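Local coordinates for protein peptide methionine sulfoxide reductase msrA/msrB (Neisseria meningitidis, PDB 3BQG) that reduces the S-sulfoxide of methionine in proteins and free methionine sulfoxide back to methionine, through a cysteine sulfenic acid intermediate, as MsrA enzymes do, at residues Q73-F76 with R77-P81; K115-Q118 with Q119-Q122. The protein carries 1 engineered substitution. All coordinates share one frame; numbering follows the deposited sequence.

Interaction 1: Q73-F76 with R77-P81; sequences QYFF and RVVDP
Val-79 folds back against the ring of Phe-75 where helix 68-78 runs out into loop, and this is the tight part of the contact. Its CB lies over one face of the ring, toward the rim, and CG2 makes an off-centre CH-pi contact, 4.0 Å from the centroid of the Phe-75 ring. A beta-branched residue suits the place: with CG1 anti to the backbone N (chi1 176°), CG2 is turned to the ring, 3.6 Å from Phe-75 CE1, and CG1 only brushes CZ. Beside this pair Phe-75 O accepts from two amides. Val-79 N, 3.1 Å from Phe-75 O, comes nearly in line with the C=O, while Val-78 N, at 3.2 Å from the same oxygen, sits above the carbonyl plane. Arg-77 N, by contrast, makes only weak bonds to Gln-73 O and Tyr-74 O.

The looser side, within this stretch, is the pair of Tyr-74 and the partly exposed Arg-77. The arginine chain, bent at chi3 (-61°), brings Arg-77 NH1 to 3.9 Å from Tyr-74 CE1, oblique to the ring, while Tyr-74 CD1 lies over one guanidinium face, toward its rim. One carbonyl thus holds two amides beside an apolar pair, while NH1, hydrogen-bonded to the backbone oxygens of Lys-160 and Glu-163, links this turn to the C-terminal segment.

Interaction 2: K115-Q118 with Q119-Q122; sequences KREQ and QKYQ
The last turn of helix 106-117 unwinds here into the loop that leads to strand 128-131, and the backbone bonds take i-to-i+3 spacing. Gln-119 N reaches Arg-116 O, Lys-120 N lies 2.9 Å from Glu-117 O, and Tyr-121 N bonds to Gln-118 O; each donor stands well above the plane of its carbonyl, as is usual for such bonds.

Glu-117 is the side chain at the centre. Its bend at chi2 (62°) brings the carboxylate back alongside its two neighbours of the next turn. Glu-117 OE2 approaches Tyr-121 CE1 to 3.7 Å, with the carboxylate and ring planes 49° apart, while the ring's edge also meets Glu-117 O, 3.4 Å from Tyr-121 CD1. On the other oxygen, Lys-120 passes its extended chain by, Lys-120 CE 3.9 Å from Glu-117 OE1, and the ammonium stops with Lys-120 NZ 4.2 Å from Glu-117 OE1, beyond a salt bridge. A water bridges the two, donating to OE1 and accepting from NZ. A second water lies 2.9 Å from Glu-117 OE2 and probably donates to it. On the exposed flank, Gln-119 NE2 gives its hydrogen to a water that in turn donates to Lys-115 O, as a long polar side chain at a helix end can.

Glu-117, buried though it is, therefore meets water at OE1 and probably at OE2, and the nearby lysine would be expected to favour its negative charge.

In the fold
Interactions 1 and 2 lie where helices 68-78 and 106-117 give way to loop, and side chains of the two helices pack together; the centres of the contacts lie about 12 Å apart. Two contacts join them: Phe-76 CB meets Glu-117 OE2 at 3.4 Å, and Pro-81 CD meets Tyr-121 OH at 3.4 Å. Phe-76 also packs on Leu-114, and backbone bonding between Pro-81 and Val-126 ties the loops that follow the two helices. Interaction 1 is the more central, its centre about 9 Å from the centre of the chain against about 19 Å for interaction 2. The S-hydroxycysteine at position 12 belongs to neither contact, although Tyr-74 and Arg-77 pack on helix 14-21, which follows it closely in sequence.

Interaction 1: Q73-F76 with R77-P81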
ATOM      1  N   GLN A  73      -3.799   4.728  -9.341  1.00 19.35           N
ATOM      2  CA  GLN A  73      -2.858   5.565 -10.078  1.00 18.67           C
ATOM      3  C   GLN A  73      -1.874   6.221  -9.106  1.00 19.14           C
ATOM      4  O   GLN A  73      -0.677   6.286  -9.383  1.00 20.39           O
ATOM      5  CB  GLN A  73      -3.599   6.626 -10.895  1.00 21.77           C
ATOM      6  CG  GLN A  73      -4.495   6.034 -11.978  1.00 23.88           C
ATOM      7  CD  GLN A  73      -3.734   5.127 -12.937  1.00 24.31           C
ATOM      8  OE1 GLN A  73      -4.076   3.957 -13.112  1.00 26.61           O
ATOM      9  NE2 GLN A  73      -2.700   5.668 -13.564  1.00 24.59           N
ATOM     10  N   TYR A  74      -2.373   6.699  -7.970  1.00 17.46           N
ATOM     11  CA  TYR A  74      -1.508   7.311  -6.961  1.00 18.57           C
ATOM     12  C   TYR A  74      -0.508   6.264  -6.462  1.00 18.22           C
ATOM     13  O   TYR A  74       0.654   6.571  -6.195  1.00 16.35           O
ATOM     14  CB  TYR A  74      -2.340   7.821  -5.776  1.00 20.26           C
ATOM     15  CG  TYR A  74      -2.992   9.171  -6.004  1.00 23.27           C
ATOM     16  CD1 TYR A  74      -2.218  10.326  -6.138  1.00 25.32           C
ATOM     17  CD2 TYR A  74      -4.380   9.299  -6.047  1.00 24.64           C
ATOM     18  CE1 TYR A  74      -2.807  11.578  -6.303  1.00 26.04           C
ATOM     19  CE2 TYR A  74      -4.985  10.550  -6.211  1.00 24.42           C
ATOM     20  CZ  TYR A  74      -4.189  11.682  -6.334  1.00 26.93           C
ATOM     21  OH  TYR A  74      -4.767  12.924  -6.469  1.00 28.41           O
ATOM     22  N   PHE A  75      -0.983   5.029  -6.340  1.00 16.93           N
ATOM     23  CA  PHE A  75      -0.157   3.910  -5.889  1.00 16.55           C
ATOM     24  C   PHE A  75       0.996   3.703  -6.866  1.00 17.12           C
ATOM     25  O   PHE A  75       2.164   3.714  -6.472  1.00 16.46           O
ATOM     26  CB  PHE A  75      -1.016   2.641  -5.823  1.00 17.17           C
ATOM     27  CG  PHE A  75      -0.275   1.412  -5.377  1.00 16.82           C
ATOM     28  CD1 PHE A  75       0.251   1.324  -4.092  1.00 16.32           C
ATOM     29  CD2 PHE A  75      -0.157   0.316  -6.226  1.00 17.75           C
ATOM     30  CE1 PHE A  75       0.885   0.159  -3.659  1.00 17.10           C
ATOM     31  CE2 PHE A  75       0.478  -0.859  -5.803  1.00 18.05           C
ATOM     32  CZ  PHE A  75       0.995  -0.936  -4.515  1.00 17.12           C
ATOM     33  N   PHE A  76       0.655   3.527  -8.142  1.00 17.17           N
ATOM     34  CA  PHE A  76       1.643   3.295  -9.197  1.00 19.09           C
ATOM     35  C   PHE A  76       2.645   4.426  -9.389  1.00 19.79           C
ATOM     36  O   PHE A  76       3.727   4.210  -9.929  1.00 19.81           O
ATOM     37  CB  PHE A  76       0.952   3.032 -10.542  1.00 19.43           C
ATOM     38  CG  PHE A  76       0.116   1.784 -10.573  1.00 20.23           C
ATOM     39  CD1 PHE A  76       0.603   0.586 -10.056  1.00 22.44           C
ATOM     40  CD2 PHE A  76      -1.160   1.804 -11.124  1.00 20.63           C
ATOM     41  CE1 PHE A  76      -0.172  -0.578 -10.089  1.00 23.36           C
ATOM     42  CE2 PHE A  76      -1.941   0.650 -11.163  1.00 22.24           C
ATOM     43  CZ  PHE A  76      -1.447  -0.542 -10.642  1.00 20.74           C
ATOM     44  N   ARG A  77       2.277   5.632  -8.974  1.00 20.76           N
ATOM     45  CA  ARG A  77       3.158   6.780  -9.117  1.00 22.01           C
ATOM     46  C   ARG A  77       4.423   6.663  -8.273  1.00 22.20           C
ATOM     47  O   ARG A  77       5.487   7.136  -8.671  1.00 22.64           O
ATOM     48  CB  ARG A  77       2.412   8.066  -8.736  1.00 22.23           C
ATOM     49  CG  ARG A  77       3.270   9.320  -8.771  1.00 24.71           C
ATOM     50  CD  ARG A  77       2.460  10.561  -8.403  1.00 25.82           C
ATOM     51  NE  ARG A  77       1.357  10.801  -9.331  1.00 25.36           N
ATOM     52  CZ  ARG A  77       0.439  11.749  -9.167  1.00 26.66           C
ATOM     53  NH1 ARG A  77       0.497  12.545  -8.112  1.00 26.70           N
ATOM     54  NH2 ARG A  77      -0.540  11.898 -10.052  1.00 28.38           N
ATOM     55  N   VAL A  78       4.318   6.012  -7.120  1.00 21.52           N
ATOM     56  CA  VAL A  78       5.460   5.905  -6.223  1.00 21.00           C
ATOM     57  C   VAL A  78       5.982   4.505  -5.894  1.00 21.29           C
ATOM     58  O   VAL A  78       7.022   4.366  -5.247  1.00 20.78           O
ATOM     59  CB  VAL A  78       5.151   6.644  -4.902  1.00 20.87           C
ATOM     60  CG1 VAL A  78       4.844   8.119  -5.199  1.00 23.64           C
ATOM     61  CG2 VAL A  78       3.971   5.996  -4.205  1.00 20.03           C
ATOM     62  N   VAL A  79       5.269   3.471  -6.329  1.00 19.15           N
ATOM     63  CA  VAL A  79       5.687   2.098  -6.073  1.00 17.23           C
ATOM     64  C   VAL A  79       6.257   1.458  -7.343  1.00 15.94           C
ATOM     65  O   VAL A  79       5.700   1.624  -8.429  1.00 17.16           O
ATOM     66  CB  VAL A  79       4.492   1.248  -5.555  1.00 17.51           C
ATOM     67  CG1 VAL A  79       4.902  -0.207  -5.388  1.00 18.94           C
ATOM     68  CG2 VAL A  79       3.993   1.818  -4.225  1.00 20.04           C
ATOM     69  N   ASP A  80       7.378   0.752  -7.209  1.00 14.88           N
ATOM     70  CA  ASP A  80       7.993   0.062  -8.351  1.00 15.71           C
ATOM     71  C   ASP A  80       7.265  -1.281  -8.461  1.00 14.41           C
ATOM     72  O   ASP A  80       7.447  -2.167  -7.621  1.00 15.16           O
ATOM     73  CB  ASP A  80       9.483  -0.180  -8.112  1.00 17.41           C
ATOM     74  CG  ASP A  80      10.187  -0.703  -9.351  1.00 20.56           C
ATOM     75  OD1 ASP A  80       9.547  -1.446 -10.124  1.00 21.94           O
ATOM     76  OD2 ASP A  80      11.375  -0.381  -9.552  1.00 24.64           O
ATOM     77  N   PRO A  81       6.441  -1.445  -9.504  1.00 13.93           N
ATOM     78  CA  PRO A  81       5.658  -2.658  -9.740  1.00 13.81           C
ATOM     79  C   PRO A  81       6.390  -3.812 -10.410  1.00 13.17           C
ATOM     80  O   PRO A  81       5.779  -4.829 -10.714  1.00 12.42           O
ATOM     81  CB  PRO A  81       4.518  -2.140 -10.605  1.00 12.12           C
ATOM     82  CG  PRO A  81       5.268  -1.223 -11.529  1.00 14.71           C
ATOM     83  CD  PRO A  81       6.230  -0.477 -10.603  1.00 14.16           C
TER

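Interaction 2: K115-Q118 with Q119-Q122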
ATOM      1  N   LYS A 115      -3.010  -4.198 -16.118  1.00 15.73           N
ATOM      2  CA  LYS A 115      -2.771  -4.439 -17.535  1.00 17.97           C
ATOM      3  C   LYS A 115      -2.377  -3.132 -18.212  1.00 17.44           C
ATOM      4  O   LYS A 115      -1.472  -3.109 -19.044  1.00 18.25           O
ATOM      5  CB  LYS A 115      -4.023  -5.020 -18.205  1.00 20.56           C
ATOM      6  CG  LYS A 115      -3.832  -5.367 -19.676  1.00 24.18           C
ATOM      7  CD  LYS A 115      -5.059  -6.054 -20.265  1.00 27.15           C
ATOM      8  CE  LYS A 115      -4.782  -6.555 -21.678  1.00 28.61           C
ATOM      9  NZ  LYS A 115      -5.963  -7.210 -22.293  1.00 30.83           N
ATOM     10  N   ARG A 116      -3.049  -2.042 -17.843  1.00 18.41           N
ATOM     11  CA  ARG A 116      -2.753  -0.737 -18.425  1.00 20.04           C
ATOM     12  C   ARG A 116      -1.382  -0.230 -17.993  1.00 19.69           C
ATOM     13  O   ARG A 116      -0.652   0.350 -18.796  1.00 20.70           O
ATOM     14  CB  ARG A 116      -3.829   0.286 -18.036  1.00 22.33           C
ATOM     15  CG  ARG A 116      -5.193   0.024 -18.679  1.00 27.05           C
ATOM     16  CD  ARG A 116      -6.243   1.042 -18.243  1.00 29.62           C
ATOM     17  NE  ARG A 116      -7.538   0.784 -18.868  1.00 35.22           N
ATOM     18  CZ  ARG A 116      -7.760   0.848 -20.179  1.00 36.96           C
ATOM     19  NH1 ARG A 116      -6.773   1.161 -21.005  1.00 38.27           N
ATOM     20  NH2 ARG A 116      -8.972   0.600 -20.667  1.00 37.44           N
ATOM     21  N   GLU A 117      -1.035  -0.451 -16.725  1.00 19.85           N
ATOM     22  CA  GLU A 117       0.250  -0.014 -16.184  1.00 18.58           C
ATOM     23  C   GLU A 117       1.400  -0.749 -16.874  1.00 19.00           C
ATOM     24  O   GLU A 117       2.480  -0.190 -17.054  1.00 18.41           O
ATOM     25  CB  GLU A 117       0.293  -0.276 -14.672  1.00 18.92           C
ATOM     26  CG  GLU A 117       1.426   0.421 -13.909  1.00 19.00           C
ATOM     27  CD  GLU A 117       1.348   1.943 -13.977  1.00 22.43           C
ATOM     28  OE1 GLU A 117       0.285   2.480 -14.362  1.00 21.71           O
ATOM     29  OE2 GLU A 117       2.352   2.605 -13.637  1.00 21.94           O
ATOM     30  N   GLN A 118       1.161  -2.001 -17.259  1.00 18.51           N
ATOM     31  CA  GLN A 118       2.184  -2.807 -17.925  1.00 18.07           C
ATOM     32  C   GLN A 118       2.641  -2.170 -19.237  1.00 18.65           C
ATOM     33  O   GLN A 118       3.749  -2.427 -19.704  1.00 16.44           O
ATOM     34  CB  GLN A 118       1.662  -4.227 -18.183  1.00 17.80           C
ATOM     35  CG  GLN A 118       2.650  -5.171 -18.888  1.00 16.07           C
ATOM     36  CD  GLN A 118       3.925  -5.418 -18.095  1.00 17.89           C
ATOM     37  OE1 GLN A 118       4.907  -4.672 -18.210  1.00 18.44           O
ATOM     38  NE2 GLN A 118       3.915  -6.464 -17.279  1.00 11.75           N
ATOM     39  N   GLN A 119       1.793  -1.333 -19.829  1.00 18.80           N
ATOM     40  CA  GLN A 119       2.168  -0.671 -21.071  1.00 21.05           C
ATOM     41  C   GLN A 119       3.263   0.368 -20.846  1.00 19.93           C
ATOM     42  O   GLN A 119       3.886   0.837 -21.797  1.00 21.29           O
ATOM     43  CB  GLN A 119       0.946  -0.012 -21.722  1.00 21.20           C
ATOM     44  CG  GLN A 119       0.027  -1.013 -22.394  1.00 24.18           C
ATOM     45  CD  GLN A 119       0.744  -1.808 -23.470  1.00 26.42           C
ATOM     46  OE1 GLN A 119       1.122  -1.268 -24.508  1.00 28.72           O
ATOM     47  NE2 GLN A 119       0.943  -3.097 -23.221  1.00 29.26           N
ATOM     48  N   LYS A 120       3.503   0.727 -19.590  1.00 19.29           N
ATOM     49  CA  LYS A 120       4.531   1.714 -19.286  1.00 18.68           C
ATOM     50  C   LYS A 120       5.843   1.052 -18.876  1.00 17.12           C
ATOM     51  O   LYS A 120       6.834   1.738 -18.642  1.00 18.97           O
ATOM     52  CB  LYS A 120       4.065   2.640 -18.159  1.00 18.57           C
ATOM     53  CG  LYS A 120       2.656   3.180 -18.329  1.00 22.63           C
ATOM     54  CD  LYS A 120       2.338   4.251 -17.295  1.00 23.76           C
ATOM     55  CE  LYS A 120       0.918   4.774 -17.486  1.00 28.34           C
ATOM     56  NZ  LYS A 120       0.656   5.987 -16.658  1.00 30.08           N
ATOM     57  N   TYR A 121       5.848  -0.275 -18.793  1.00 15.00           N
ATOM     58  CA  TYR A 121       7.044  -1.009 -18.382  1.00 15.26           C
ATOM     59  C   TYR A 121       7.463  -2.143 -19.305  1.00 15.32           C
ATOM     60  O   TYR A 121       6.636  -2.937 -19.748  1.00 14.77           O
ATOM     61  CB  TYR A 121       6.852  -1.609 -16.985  1.00 16.66           C
ATOM     62  CG  TYR A 121       6.771  -0.600 -15.871  1.00 17.83           C
ATOM     63  CD1 TYR A 121       5.572   0.052 -15.578  1.00 17.20           C
ATOM     64  CD2 TYR A 121       7.893  -0.309 -15.097  1.00 17.94           C
ATOM     65  CE1 TYR A 121       5.499   0.971 -14.534  1.00 16.81           C
ATOM     66  CE2 TYR A 121       7.830   0.598 -14.055  1.00 17.69           C
ATOM     67  CZ  TYR A 121       6.635   1.236 -13.776  1.00 17.36           C
ATOM     68  OH  TYR A 121       6.576   2.133 -12.736  1.00 17.50           O
ATOM     69  N   GLN A 122       8.764  -2.231 -19.556  1.00 16.51           N
ATOM     70  CA  GLN A 122       9.308  -3.286 -20.393  1.00 17.00           C
ATOM     71  C   GLN A 122       9.429  -4.567 -19.558  1.00 16.32           C
ATOM     72  O   GLN A 122       9.203  -5.668 -20.066  1.00 15.96           O
ATOM     73  CB  GLN A 122      10.671  -2.863 -20.938  1.00 17.95           C
ATOM     74  CG  GLN A 122      10.620  -1.598 -21.774  1.00 18.90           C
ATOM     75  CD  GLN A 122      11.999  -1.058 -22.084  1.00 21.21           C
ATOM     76  OE1 GLN A 122      12.842  -0.923 -21.191  1.00 26.45           O
ATOM     77  NE2 GLN A 122      12.238  -0.742 -23.346  1.00 21.66           N
TER
HETATM   78  O   HOH W   1      -0.804  -4.434 -21.248  1.00 21.76           O
HETATM   79  O   HOH W   2       4.411   2.185 -11.610  1.00 17.84           O
HETATM   80  O   HOH W   3      -0.190   5.315 -13.982  1.00 41.15           O